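Local coordinates for uncharacterized protein XCC1541 (Xanthomonas campestris pv. campestris, PDB 2QJW) that is of unknown substrate but, as a putative hydrolase of the alpha/beta superfamily, probably catalyses a hydrolytic reaction, at residues A[5-10]-A[75-80]; A[30-35]-A[171-176]; A[66-71]-A[94-99]; A[83-88]-A[100-105]. All blocks are in the same frame, centred on the assembly; numbering follows the deposited sequence.

Contact 1: residues A[5-10]-A[75-80]; sequences GHCILA and PVVLAG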
loop_
_atom_site.group_PDB
_atom_site.type_symbol
_atom_site.label_atom_id
_atom_site.label_comp_id
_atom_site.label_asym_id
_atom_site.label_seq_id
_atom_site.Cartn_x
_atom_site.Cartn_y
_atom_site.Cartn_z
ATOM N N GLY A 5 -22.019 9.795 2.922
ATOM C CA GLY A 5 -21.230 10.489 3.951
ATOM C C GLY A 5 -20.414 11.617 3.438
ATOM O O GLY A 5 -20.481 11.931 2.266
ATOM N N HIS A 6 -19.635 12.174 4.368
ATOM C CA HIS A 6 -18.867 13.391 4.165
ATOM C C HIS A 6 -17.396 13.206 4.523
ATOM O O HIS A 6 -17.085 12.616 5.554
ATOM C CB HIS A 6 -19.417 14.423 5.109
ATOM C CG HIS A 6 -18.895 15.807 4.920
ATOM N ND1 HIS A 6 -19.115 16.527 3.767
ATOM C CD2 HIS A 6 -18.191 16.616 5.756
ATOM C CE1 HIS A 6 -18.592 17.728 3.920
ATOM N NE2 HIS A 6 -18.027 17.806 5.114
ATOM N N CYS A 7 -16.524 13.737 3.669
ATOM C CA CYS A 7 -15.063 13.712 3.911
ATOM C C CYS A 7 -14.551 15.100 4.279
ATOM O O CYS A 7 -14.904 16.079 3.632
ATOM C CB CYS A 7 -14.328 13.259 2.676
ATOM S SG CYS A 7 -14.665 11.599 2.159
ATOM N N ILE A 8 -13.804 15.177 5.379
ATOM C CA ILE A 8 -13.143 16.435 5.776
ATOM C C ILE A 8 -11.675 16.224 5.531
ATOM O O ILE A 8 -11.098 15.306 6.075
ATOM C CB ILE A 8 -13.433 16.832 7.202
ATOM C CG1 ILE A 8 -14.939 16.942 7.469
ATOM C CG2 ILE A 8 -12.672 18.179 7.483
ATOM C CD1 ILE A 8 -15.394 17.039 8.861
ATOM N N LEU A 9 -11.073 17.026 4.644
ATOM C CA LEU A 9 -9.704 16.854 4.133
ATOM C C LEU A 9 -8.849 17.994 4.664
ATOM O O LEU A 9 -9.100 19.151 4.301
ATOM C CB LEU A 9 -9.736 16.892 2.616
ATOM C CG LEU A 9 -10.843 16.003 2.030
ATOM C CD1 LEU A 9 -10.959 16.301 0.573
ATOM C CD2 LEU A 9 -10.591 14.506 2.334
ATOM N N ALA A 10 -7.873 17.712 5.540
ATOM C CA ALA A 10 -7.087 18.747 6.232
ATOM C C ALA A 10 -5.688 18.908 5.685
ATOM O O ALA A 10 -4.876 17.983 5.749
ATOM C CB ALA A 10 -7.001 18.371 7.687
ATOM N N PRO A 75 -22.328 9.946 8.305
ATOM C CA PRO A 75 -20.959 9.478 8.542
ATOM C C PRO A 75 -19.935 10.496 8.042
ATOM O O PRO A 75 -20.157 11.238 7.072
ATOM C CB PRO A 75 -20.851 8.200 7.721
ATOM C CG PRO A 75 -22.309 7.772 7.488
ATOM C CD PRO A 75 -23.051 9.067 7.371
ATOM N N VAL A 76 -18.797 10.461 8.735
ATOM C CA VAL A 76 -17.657 11.345 8.421
ATOM C C VAL A 76 -16.378 10.535 8.326
ATOM O O VAL A 76 -16.041 9.768 9.223
ATOM C CB VAL A 76 -17.476 12.400 9.492
ATOM C CG1 VAL A 76 -16.245 13.279 9.177
ATOM C CG2 VAL A 76 -18.759 13.252 9.604
ATOM N N VAL A 77 -15.644 10.794 7.243
ATOM C CA VAL A 77 -14.272 10.327 7.043
ATOM C C VAL A 77 -13.333 11.524 7.182
ATOM O O VAL A 77 -13.584 12.588 6.566
ATOM C CB VAL A 77 -14.094 9.646 5.666
ATOM C CG1 VAL A 77 -12.663 9.377 5.336
ATOM C CG2 VAL A 77 -14.947 8.364 5.626
ATOM N N LEU A 78 -12.281 11.366 8.011
ATOM C CA LEU A 78 -11.273 12.424 8.175
ATOM C C LEU A 78 -10.019 12.006 7.466
ATOM O O LEU A 78 -9.599 10.851 7.496
ATOM C CB LEU A 78 -10.953 12.636 9.635
ATOM C CG LEU A 78 -12.164 13.010 10.486
ATOM C CD1 LEU A 78 -11.734 13.139 11.946
ATOM C CD2 LEU A 78 -12.813 14.288 10.012
ATOM N N ALA A 79 -9.414 12.960 6.753
ATOM C CA ALA A 79 -8.182 12.688 6.002
ATOM C C ALA A 79 -7.313 13.865 6.106
ATOM O O ALA A 79 -7.781 14.989 6.353
ATOM C CB ALA A 79 -8.480 12.440 4.570
ATOM N N GLY A 80 -6.033 13.671 5.872
ATOM C CA GLY A 80 -5.126 14.796 5.868
ATOM C C GLY A 80 -3.777 14.475 5.303
ATOM O O GLY A 80 -3.498 13.357 4.885
#

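Contact 2: residues A[30-35]-A[171-176]; sequences ERLGWT and ELLQSL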
loop_
_atom_site.group_PDB
_atom_site.type_symbol
_atom_site.label_atom_id
_atom_site.label_comp_id
_atom_site.label_asym_id
_atom_site.label_seq_id
_atom_site.Cartn_x
_atom_site.Cartn_y
_atom_site.Cartn_z
ATOM N N GLU A 30 -15.373 13.421 -4.566
ATOM C CA GLU A 30 -16.401 13.775 -5.578
ATOM C C GLU A 30 -16.768 12.636 -6.476
ATOM O O GLU A 30 -17.954 12.338 -6.653
ATOM C CB GLU A 30 -15.856 14.942 -6.396
ATOM C CG GLU A 30 -16.846 15.534 -7.418
ATOM C CD GLU A 30 -18.035 16.233 -6.791
ATOM O OE1 GLU A 30 -18.015 16.761 -5.654
ATOM O OE2 GLU A 30 -19.083 16.303 -7.473
ATOM N N ARG A 31 -15.786 11.967 -7.043
ATOM C CA ARG A 31 -15.999 10.904 -8.017
ATOM C C ARG A 31 -16.611 9.659 -7.405
ATOM O O ARG A 31 -17.224 8.838 -8.127
ATOM C CB ARG A 31 -14.708 10.561 -8.746
ATOM C CG ARG A 31 -14.283 11.668 -9.660
ATOM C CD ARG A 31 -12.917 11.403 -10.263
ATOM N N LEU A 32 -16.432 9.481 -6.095
ATOM C CA LEU A 32 -16.979 8.348 -5.345
ATOM C C LEU A 32 -18.325 8.658 -4.643
ATOM O O LEU A 32 -18.859 7.848 -3.896
ATOM C CB LEU A 32 -15.917 7.803 -4.361
ATOM C CG LEU A 32 -14.950 6.771 -4.986
ATOM C CD1 LEU A 32 -14.112 7.310 -6.139
ATOM C CD2 LEU A 32 -14.027 6.205 -3.942
ATOM N N GLY A 33 -18.859 9.847 -4.860
ATOM C CA GLY A 33 -20.162 10.200 -4.325
ATOM C C GLY A 33 -20.270 10.642 -2.895
ATOM O O GLY A 33 -21.355 10.730 -2.347
ATOM N N TRP A 34 -19.125 10.969 -2.287
ATOM C CA TRP A 34 -19.081 11.512 -0.978
ATOM C C TRP A 34 -19.105 13.041 -1.072
ATOM O O TRP A 34 -18.552 13.606 -2.048
ATOM C CB TRP A 34 -17.768 11.087 -0.262
ATOM C CG TRP A 34 -17.803 9.628 0.136
ATOM C CD1 TRP A 34 -17.797 8.557 -0.713
ATOM C CD2 TRP A 34 -17.863 9.110 1.444
ATOM N NE1 TRP A 34 -17.881 7.410 0.004
ATOM C CE2 TRP A 34 -17.935 7.709 1.328
ATOM C CE3 TRP A 34 -17.927 9.690 2.703
ATOM C CZ2 TRP A 34 -18.058 6.896 2.435
ATOM C CZ3 TRP A 34 -18.028 8.859 3.819
ATOM C CH2 TRP A 34 -18.097 7.489 3.656
ATOM N N THR A 35 -19.707 13.712 -0.099
ATOM C CA THR A 35 -19.558 15.141 -0.055
ATOM C C THR A 35 -18.172 15.415 0.612
ATOM O O THR A 35 -17.568 14.530 1.201
ATOM C CB THR A 35 -20.658 15.847 0.678
ATOM O OG1 THR A 35 -20.735 15.372 2.016
ATOM C CG2 THR A 35 -22.026 15.579 -0.032
ATOM N N GLU A 171 -9.735 3.497 -2.381
ATOM C CA GLU A 171 -9.881 2.146 -1.881
ATOM C C GLU A 171 -10.451 2.088 -0.476
ATOM O O GLU A 171 -11.223 1.154 -0.120
ATOM C CB GLU A 171 -8.535 1.456 -1.914
ATOM C CG GLU A 171 -8.135 1.072 -3.317
ATOM C CD GLU A 171 -6.644 0.842 -3.473
ATOM O OE1 GLU A 171 -5.900 0.820 -2.457
ATOM O OE2 GLU A 171 -6.217 0.704 -4.636
ATOM N N LEU A 172 -10.053 3.068 0.338
ATOM C CA LEU A 172 -10.610 3.198 1.680
ATOM C C LEU A 172 -12.081 3.549 1.567
ATOM O O LEU A 172 -12.915 2.835 2.171
ATOM C CB LEU A 172 -9.906 4.273 2.492
ATOM C CG LEU A 172 -10.478 4.460 3.892
ATOM C CD1 LEU A 172 -10.270 3.276 4.793
ATOM C CD2 LEU A 172 -9.839 5.693 4.504
ATOM N N LEU A 173 -12.438 4.575 0.824
ATOM C CA LEU A 173 -13.860 4.964 0.725
ATOM C C LEU A 173 -14.707 3.842 0.160
ATOM O O LEU A 173 -15.830 3.626 0.643
ATOM C CB LEU A 173 -14.033 6.200 -0.110
ATOM C CG LEU A 173 -13.424 7.504 0.458
ATOM C CD1 LEU A 173 -13.672 8.693 -0.539
ATOM C CD2 LEU A 173 -13.925 7.710 1.904
ATOM N N GLN A 174 -14.178 3.103 -0.790
ATOM C CA GLN A 174 -14.971 2.035 -1.434
ATOM C C GLN A 174 -15.234 0.877 -0.489
ATOM O O GLN A 174 -16.148 0.080 -0.742
ATOM C CB GLN A 174 -14.246 1.543 -2.681
ATOM C CG GLN A 174 -14.272 2.508 -3.892
ATOM C CD GLN A 174 -13.065 2.296 -4.886
ATOM O OE1 GLN A 174 -12.172 1.460 -4.656
ATOM N NE2 GLN A 174 -13.026 3.078 -5.941
ATOM N N SER A 175 -14.507 0.776 0.625
ATOM C CA SER A 175 -14.655 -0.317 1.563
ATOM C C SER A 175 -15.741 -0.033 2.604
ATOM O O SER A 175 -16.006 -0.894 3.475
ATOM C CB SER A 175 -13.336 -0.551 2.292
ATOM O OG SER A 175 -13.016 0.431 3.257
ATOM N N LEU A 176 -16.283 1.173 2.625
ATOM C CA LEU A 176 -17.122 1.610 3.742
ATOM C C LEU A 176 -18.594 1.413 3.520
ATOM O O LEU A 176 -18.982 1.236 2.406
ATOM C CB LEU A 176 -16.879 3.126 3.952
ATOM C CG LEU A 176 -15.405 3.436 4.309
ATOM C CD1 LEU A 176 -15.219 4.970 4.537
ATOM C CD2 LEU A 176 -14.757 2.697 5.499
ATOM O OXT LEU A 176 -19.398 1.481 4.451
HETATM O O HOH W 1 -18.270 4.380 -0.042
#

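Contact 3: residues A[66-71]-A[94-99]; sequences IARAAT and QVPTRA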
loop_
_atom_site.group_PDB
_atom_site.type_symbol
_atom_site.label_atom_id
_atom_site.label_comp_id
_atom_site.label_asym_id
_atom_site.label_seq_id
_atom_site.Cartn_x
_atom_site.Cartn_y
_atom_site.Cartn_z
ATOM N N ILE A 66 -15.920 21.308 13.065
ATOM C CA ILE A 66 -16.372 20.953 11.756
ATOM C C ILE A 66 -16.794 19.480 11.645
ATOM O O ILE A 66 -17.822 19.109 11.018
ATOM C CB ILE A 66 -15.269 21.303 10.699
ATOM C CG1 ILE A 66 -15.081 22.833 10.616
ATOM C CG2 ILE A 66 -15.607 20.797 9.343
ATOM C CD1 ILE A 66 -13.846 23.295 9.764
ATOM N N ALA A 67 -16.008 18.596 12.265
ATOM C CA ALA A 67 -16.367 17.177 12.223
ATOM C C ALA A 67 -17.614 16.875 13.000
ATOM O O ALA A 67 -18.457 16.092 12.539
ATOM C CB ALA A 67 -15.166 16.372 12.773
ATOM N N ARG A 68 -17.728 17.463 14.185
ATOM C CA ARG A 68 -18.908 17.264 15.021
ATOM C C ARG A 68 -20.148 17.658 14.248
ATOM O O ARG A 68 -21.113 16.868 14.191
ATOM C CB ARG A 68 -18.704 18.087 16.317
ATOM C CG ARG A 68 -19.812 18.179 17.314
ATOM C CD ARG A 68 -20.141 16.898 17.923
ATOM N NE ARG A 68 -19.075 16.287 18.735
ATOM C CZ ARG A 68 -19.199 15.078 19.279
ATOM N NH1 ARG A 68 -20.319 14.361 19.086
ATOM N NH2 ARG A 68 -18.201 14.568 19.983
ATOM N N ALA A 69 -20.125 18.833 13.615
ATOM C CA ALA A 69 -21.256 19.275 12.818
ATOM C C ALA A 69 -21.627 18.259 11.743
ATOM O O ALA A 69 -22.803 17.967 11.470
ATOM C CB ALA A 69 -20.944 20.663 12.164
ATOM N N ALA A 70 -20.606 17.731 11.084
ATOM C CA ALA A 70 -20.806 16.787 10.048
ATOM C C ALA A 70 -21.411 15.471 10.558
ATOM O O ALA A 70 -22.236 14.867 9.890
ATOM C CB ALA A 70 -19.453 16.505 9.257
ATOM N N THR A 71 -20.986 15.039 11.732
ATOM C CA THR A 71 -21.491 13.761 12.282
ATOM C C THR A 71 -22.946 13.921 12.683
ATOM O O THR A 71 -23.607 12.915 12.841
ATOM C CB THR A 71 -20.701 13.204 13.467
ATOM O OG1 THR A 71 -20.781 14.131 14.551
ATOM C CG2 THR A 71 -19.233 12.884 13.007
ATOM N N GLN A 94 -12.327 12.119 19.425
ATOM C CA GLN A 94 -13.355 12.983 20.024
ATOM C C GLN A 94 -14.714 13.028 19.361
ATOM O O GLN A 94 -15.643 13.588 19.950
ATOM C CB GLN A 94 -12.754 14.410 20.042
ATOM C CG GLN A 94 -11.572 14.490 20.976
ATOM C CD GLN A 94 -11.239 15.930 21.395
ATOM O OE1 GLN A 94 -10.132 16.395 21.196
ATOM N NE2 GLN A 94 -12.225 16.635 21.939
ATOM N N VAL A 95 -14.827 12.488 18.147
ATOM C CA VAL A 95 -16.042 12.445 17.388
ATOM C C VAL A 95 -16.198 11.034 16.781
ATOM O O VAL A 95 -15.207 10.361 16.544
ATOM C CB VAL A 95 -16.060 13.560 16.266
ATOM C CG1 VAL A 95 -15.303 13.133 15.000
ATOM C CG2 VAL A 95 -17.471 13.947 15.915
ATOM N N PRO A 96 -17.416 10.548 16.565
ATOM C CA PRO A 96 -17.481 9.209 15.923
ATOM C C PRO A 96 -17.062 9.361 14.460
ATOM O O PRO A 96 -17.691 10.093 13.694
ATOM C CB PRO A 96 -18.922 8.780 16.111
ATOM C CG PRO A 96 -19.688 10.005 16.355
ATOM C CD PRO A 96 -18.777 11.035 16.916
ATOM N N THR A 97 -15.997 8.653 14.114
ATOM C CA THR A 97 -15.350 8.753 12.818
ATOM C C THR A 97 -15.454 7.420 12.133
ATOM O O THR A 97 -15.201 6.400 12.737
ATOM C CB THR A 97 -13.890 9.176 13.059
ATOM O OG1 THR A 97 -13.874 10.409 13.779
ATOM C CG2 THR A 97 -13.121 9.328 11.730
ATOM N N ARG A 98 -15.867 7.435 10.865
ATOM C CA ARG A 98 -16.078 6.246 10.095
ATOM C C ARG A 98 -14.769 5.538 9.722
ATOM O O ARG A 98 -14.665 4.332 9.707
ATOM C CB ARG A 98 -16.893 6.544 8.811
ATOM C CG ARG A 98 -17.207 5.346 7.990
ATOM C CD ARG A 98 -18.044 4.310 8.701
ATOM N NE ARG A 98 -18.177 3.061 7.997
ATOM C CZ ARG A 98 -17.393 2.016 8.080
ATOM N NH1 ARG A 98 -16.289 2.007 8.807
ATOM N NH2 ARG A 98 -17.682 0.936 7.375
ATOM N N ALA A 99 -13.794 6.367 9.358
ATOM C CA ALA A 99 -12.471 5.888 8.863
ATOM C C ALA A 99 -11.539 7.071 8.776
ATOM O O ALA A 99 -11.973 8.220 8.794
ATOM C CB ALA A 99 -12.586 5.240 7.482
#

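Contact 4: residues A[83-88]-A[100-105]; sequences LGSYIA and LFLMVP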
loop_
_atom_site.group_PDB
_atom_site.type_symbol
_atom_site.label_atom_id
_atom_site.label_comp_id
_atom_site.label_asym_id
_atom_site.label_seq_id
_atom_site.Cartn_x
_atom_site.Cartn_y
_atom_site.Cartn_z
ATOM N N LEU A 83 0.721 17.740 9.126
ATOM C CA LEU A 83 0.023 18.316 10.277
ATOM C C LEU A 83 -1.483 18.048 10.204
ATOM O O LEU A 83 -2.126 17.839 11.223
ATOM C CB LEU A 83 0.295 19.799 10.381
ATOM C CG LEU A 83 -0.268 20.510 11.620
ATOM C CD1 LEU A 83 0.152 19.860 12.917
ATOM C CD2 LEU A 83 0.126 22.000 11.572
ATOM N N GLY A 84 -2.004 18.059 8.971
ATOM C CA GLY A 84 -3.426 17.748 8.746
ATOM C C GLY A 84 -3.768 16.351 9.144
ATOM O O GLY A 84 -4.870 16.094 9.650
ATOM N N SER A 85 -2.837 15.404 8.924
ATOM C CA SER A 85 -3.054 14.053 9.396
ATOM C C SER A 85 -3.058 13.941 10.911
ATOM O O SER A 85 -3.853 13.192 11.461
ATOM C CB SER A 85 -2.003 13.090 8.828
ATOM O OG SER A 85 -2.189 12.949 7.450
ATOM N N TYR A 86 -2.129 14.662 11.531
ATOM C CA TYR A 86 -2.034 14.663 12.970
ATOM C C TYR A 86 -3.370 15.131 13.540
ATOM O O TYR A 86 -3.921 14.468 14.399
ATOM C CB TYR A 86 -0.942 15.591 13.413
ATOM C CG TYR A 86 -0.895 15.726 14.898
ATOM C CD1 TYR A 86 -0.325 14.749 15.701
ATOM C CD2 TYR A 86 -1.449 16.829 15.509
ATOM C CE1 TYR A 86 -0.267 14.856 17.113
ATOM C CE2 TYR A 86 -1.425 16.968 16.930
ATOM C CZ TYR A 86 -0.836 15.989 17.727
ATOM O OH TYR A 86 -0.831 16.155 19.075
ATOM N N ILE A 87 -3.920 16.225 13.045
ATOM C CA ILE A 87 -5.166 16.683 13.698
ATOM C C ILE A 87 -6.383 15.797 13.356
ATOM O O ILE A 87 -7.282 15.617 14.171
ATOM C CB ILE A 87 -5.463 18.176 13.439
ATOM C CG1 ILE A 87 -5.663 18.499 11.964
ATOM C CG2 ILE A 87 -4.349 19.027 14.069
ATOM C CD1 ILE A 87 -6.255 19.892 11.731
ATOM N N ALA A 88 -6.392 15.192 12.164
ATOM C CA ALA A 88 -7.469 14.279 11.795
ATOM C C ALA A 88 -7.470 13.121 12.745
ATOM O O ALA A 88 -8.482 12.701 13.280
ATOM C CB ALA A 88 -7.300 13.831 10.313
ATOM N N LEU A 100 -10.249 6.749 8.679
ATOM C CA LEU A 100 -9.184 7.735 8.727
ATOM C C LEU A 100 -8.146 7.484 7.640
ATOM O O LEU A 100 -7.597 6.374 7.564
ATOM C CB LEU A 100 -8.528 7.623 10.086
ATOM C CG LEU A 100 -7.498 8.631 10.547
ATOM C CD1 LEU A 100 -8.079 10.113 10.553
ATOM C CD2 LEU A 100 -6.949 8.210 11.927
ATOM N N PHE A 101 -7.834 8.517 6.844
ATOM C CA PHE A 101 -6.852 8.429 5.775
ATOM C C PHE A 101 -5.728 9.415 6.065
ATOM O O PHE A 101 -5.963 10.632 6.127
ATOM C CB PHE A 101 -7.431 8.697 4.389
ATOM C CG PHE A 101 -6.442 8.513 3.307
ATOM C CD1 PHE A 101 -6.053 7.266 2.950
ATOM C CD2 PHE A 101 -5.897 9.588 2.668
ATOM C CE1 PHE A 101 -5.138 7.088 1.908
ATOM C CE2 PHE A 101 -4.960 9.416 1.656
ATOM C CZ PHE A 101 -4.568 8.166 1.277
ATOM N N LEU A 102 -4.530 8.893 6.260
ATOM C CA LEU A 102 -3.414 9.741 6.693
ATOM C C LEU A 102 -2.272 9.686 5.738
ATOM O O LEU A 102 -1.685 8.655 5.516
ATOM C CB LEU A 102 -2.922 9.256 8.029
ATOM C CG LEU A 102 -3.916 9.020 9.165
ATOM C CD1 LEU A 102 -3.281 8.496 10.488
ATOM C CD2 LEU A 102 -4.671 10.322 9.459
HETATM N N MSE A 103 -1.931 10.826 5.145
HETATM C CA MSE A 103 -0.713 10.984 4.321
HETATM C C MSE A 103 0.391 11.559 5.228
HETATM O O MSE A 103 0.156 12.523 5.947
HETATM C CB MSE A 103 -0.922 11.846 3.116
HETATM C CG MSE A 103 -2.032 11.320 2.181
HETATM SE SE MSE A 103 -2.379 12.378 0.656
HETATM C CE MSE A 103 -3.234 13.762 1.588
ATOM N N VAL A 104 1.566 10.929 5.178
ATOM C CA VAL A 104 2.799 11.360 5.922
ATOM C C VAL A 104 2.452 11.904 7.321
ATOM O O VAL A 104 2.752 13.043 7.645
ATOM C CB VAL A 104 3.716 12.313 5.073
ATOM C CG1 VAL A 104 4.358 11.495 3.943
ATOM C CG2 VAL A 104 2.981 13.483 4.519
ATOM N N PRO A 105 1.828 11.072 8.173
ATOM C CA PRO A 105 1.464 11.520 9.521
ATOM C C PRO A 105 2.669 11.645 10.451
ATOM O O PRO A 105 3.437 10.717 10.524
ATOM C CB PRO A 105 0.524 10.393 10.002
ATOM C CG PRO A 105 0.986 9.207 9.361
ATOM C CD PRO A 105 1.445 9.658 7.974
#

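Contact 1: residues A[5-10]-A[75-80]
His6-Ala10 and Val76-Gly80 are adjacent parallel strands, their axes 4.5 Å apart and inclined by 18°, with His6 beside Val76 and Ala10 beside Gly80. Five backbone hydrogen bonds join them. His6 and Ile8 each use both N and O: His6 N binds Pro75 O, His6 O takes Val77 N, Ile8 N binds Val77 O, and Ile8 O takes Ala79 N. The last bond, Ala10 N to Ala79 O, measures 2.8 Å. Carbonyls also receive CA-H contacts, as where Val76 CA stands 3.2 Å from His6 O. At the start, Gly5 CA lies 3.4 Å from Pro75 O, where a beta carbon would clash.

On the face of His6, Ile8, Val76 and Leu78, the Ile8 and Leu78 side chains lie side by side, pointing the same way, with Ile8 CB 3.8 Å from Leu78 CD2. Ile8 CD1 also meets Val76 CG1 at 3.9 Å; that methyl is anti to the Val76 backbone N (chi1 178°). On the reverse face Leu9 CD2 touches Ala79 CB at 3.7 Å, while Cys7 SG rests 4.1 Å from Val77 CB. The His6 imidazole hydrogen-bonds through ND1 to Thr35 and through NE2 to Glu37.

Helix 56-71 packs on the His6 and Ile8 face through Ala70 and Leu63. Helices 20-31 and 162-174 pack on the Cys7 and Leu9 face, while strands 35-37 and 99-103 flank the pair within the sheet.

Contact 2: residues A[30-35]-A[171-176]
Leu173 lies against the indole of Trp34, with CD2 over the six-membered ring in a CH-pi contact, 4.2 Å from its centroid and 14° off the ring normal. The other branch, CD1, approaches Trp34 CD1, and Leu173 CB approaches NE1. With CG anti to the carbonyl carbon (chi1 -66°), Leu173 has both of its methyls at the indole. Farther round the indole, Leu176 CD1 comes obliquely to Trp34 CH2 at 3.9 Å, the two side chains crossing at about a right angle. Leu32 has two conformers; in one of them CD2 lies 3.8 Å from Leu173 CB and 3.7 Å from Gln174 CG, so this part of the contact is less certain.

A water in the indole plane, at its edge, joins the segments: it accepts from Trp34 NE1 at 3.1 Å and donates to Leu173 O at 2.6 Å. Leu173 O also accepts from the backbone N of Leu176. One residue earlier, Leu172 O receives both the backbone N and the hydroxyl of Ser175; the Ser175 OG bond is 2.6 Å long and lies on a lone pair. In the other segment a Schellman motif closes helix 20-31, with Gly33 at a positive phi of 81°, and the chain turns there to deliver Trp34.

Val77 of strand 76-81 touches Trp34, Leu173 and Leu176, and Cys7 touches the first two, so the contact rests on the sheet. Across the two segments the direct contacts are apolar and no direct hydrogen bond forms: the indole N-H is satisfied through water, while the ring face is left to aliphatic packing.

Contact 3: residues A[66-71]-A[94-99]
Arg68 curls over Val95 with a chain that bends twice: CG is anti to the backbone N (chi1 174°), then chi2 of 65° and chi3 of 64° bend the chain at CD and NE. One face of the guanidinium lies against Val95 CG2, which sits 3.9 Å above the plane, over its centre; the two side chains slide past each other in opposite directions. Val95 CG2 is anti to the backbone N, and CG1 meets Ala67 CB at 3.9 Å. Val95 has two conformers, and its methyl contacts hold for one of them, so they are less certain. At the end of the arginine, NH2 of Arg68 stands 2.7 Å from Gln94 O.

Thr71 meets Val95 tip to tip, with CG2 of Thr71 3.6 Å from CG2 of Val95. The same Thr71 methyl lies 3.3 Å from Pro96 O. Thr71 OG1 donates to Arg68 O of its own helix at 2.8 Å and also touches Val95 CG2, beside the methyl. Beyond Pro96, Thr97 OG1 donates to Val95 O at 3.1 Å from well above the carbonyl plane. Arg98 then bonds by its backbone to Val76, and Thr97 touches Leu78.

Ala67 also packs on Ile8 of strand 6-10 and on Val91 of helix 83-92. The last turn of helix 56-71 thus packs against the loop closing the beta-alpha-beta unit of strand 76-81, helix 83-92 and strand 99-103, as expected for helices side by side on one face of an alpha/beta-hydrolase sheet.

Contact 4: residues A[83-88]-A[100-105]
Leu100 opens the strand side of the contact by setting CD1 3.8 Å from Ala88 CB, and equally near the Ala88 backbone, in one of its two conformers, so this touch is less certain. Phe101 turns from the helix, its ring meeting Phe169 of helix 162-174. Leu102 faces Ser85 at a CA-CA separation of only 5.1 Å. Its CA approaches Ser85 OG at 3.5 Å; CG is anti to the carbonyl carbon (chi1 -50°), on the side from which CD2 reaches Ser85 O at 3.6 Å. Met103, a selenomethionine, contributes its backbone: Ser85 OG lies 2.8 Å from Met103 O, but Gly80 O is also within reach of its single proton, so which carbonyl it serves is not settled. Val104 has a positive phi (37°) and turns the chain. Pro105 follows, placing CB 3.9 Å from Ser85 CB, so that the serine side chain is packed among Leu102, Met103 and Pro105.

The helix runs nearly antiparallel to the strand, at 153°, as the return leg of the beta-alpha-beta unit formed by strand 76-81, helix 83-92 and strand 99-103. Gly84 belongs to a GxSxG sequence starting at Gly80, consistent with the nucleophile elbow of alpha/beta hydrolases; the small Ser85 and Ala88 let the first turns of its helix sit close on the sheet.

Contact 1 forms part of the central parallel sheet, and the others surround it: contact centres lie about 8 Å (contact 3), 10 Å (contact 2) and 11 Å (contact 4) away. Contacts 3 and 4 involve helices 56-71 and 83-92; contact 2 joins the ends of helices 20-31 and 162-174 on the other face. Contact 1 closes before contact 4 opens, and strands 76-81 and 99-103, which they reach, are sheet neighbours. Contacts 3 and 4 are nested within the long loop closed by contact 2, which brings the C-terminus back beside the early part of the chain. Together they sample the three layers of the alpha/beta-hydrolase fold, with the probable nucleophile elbow after strand 76-81.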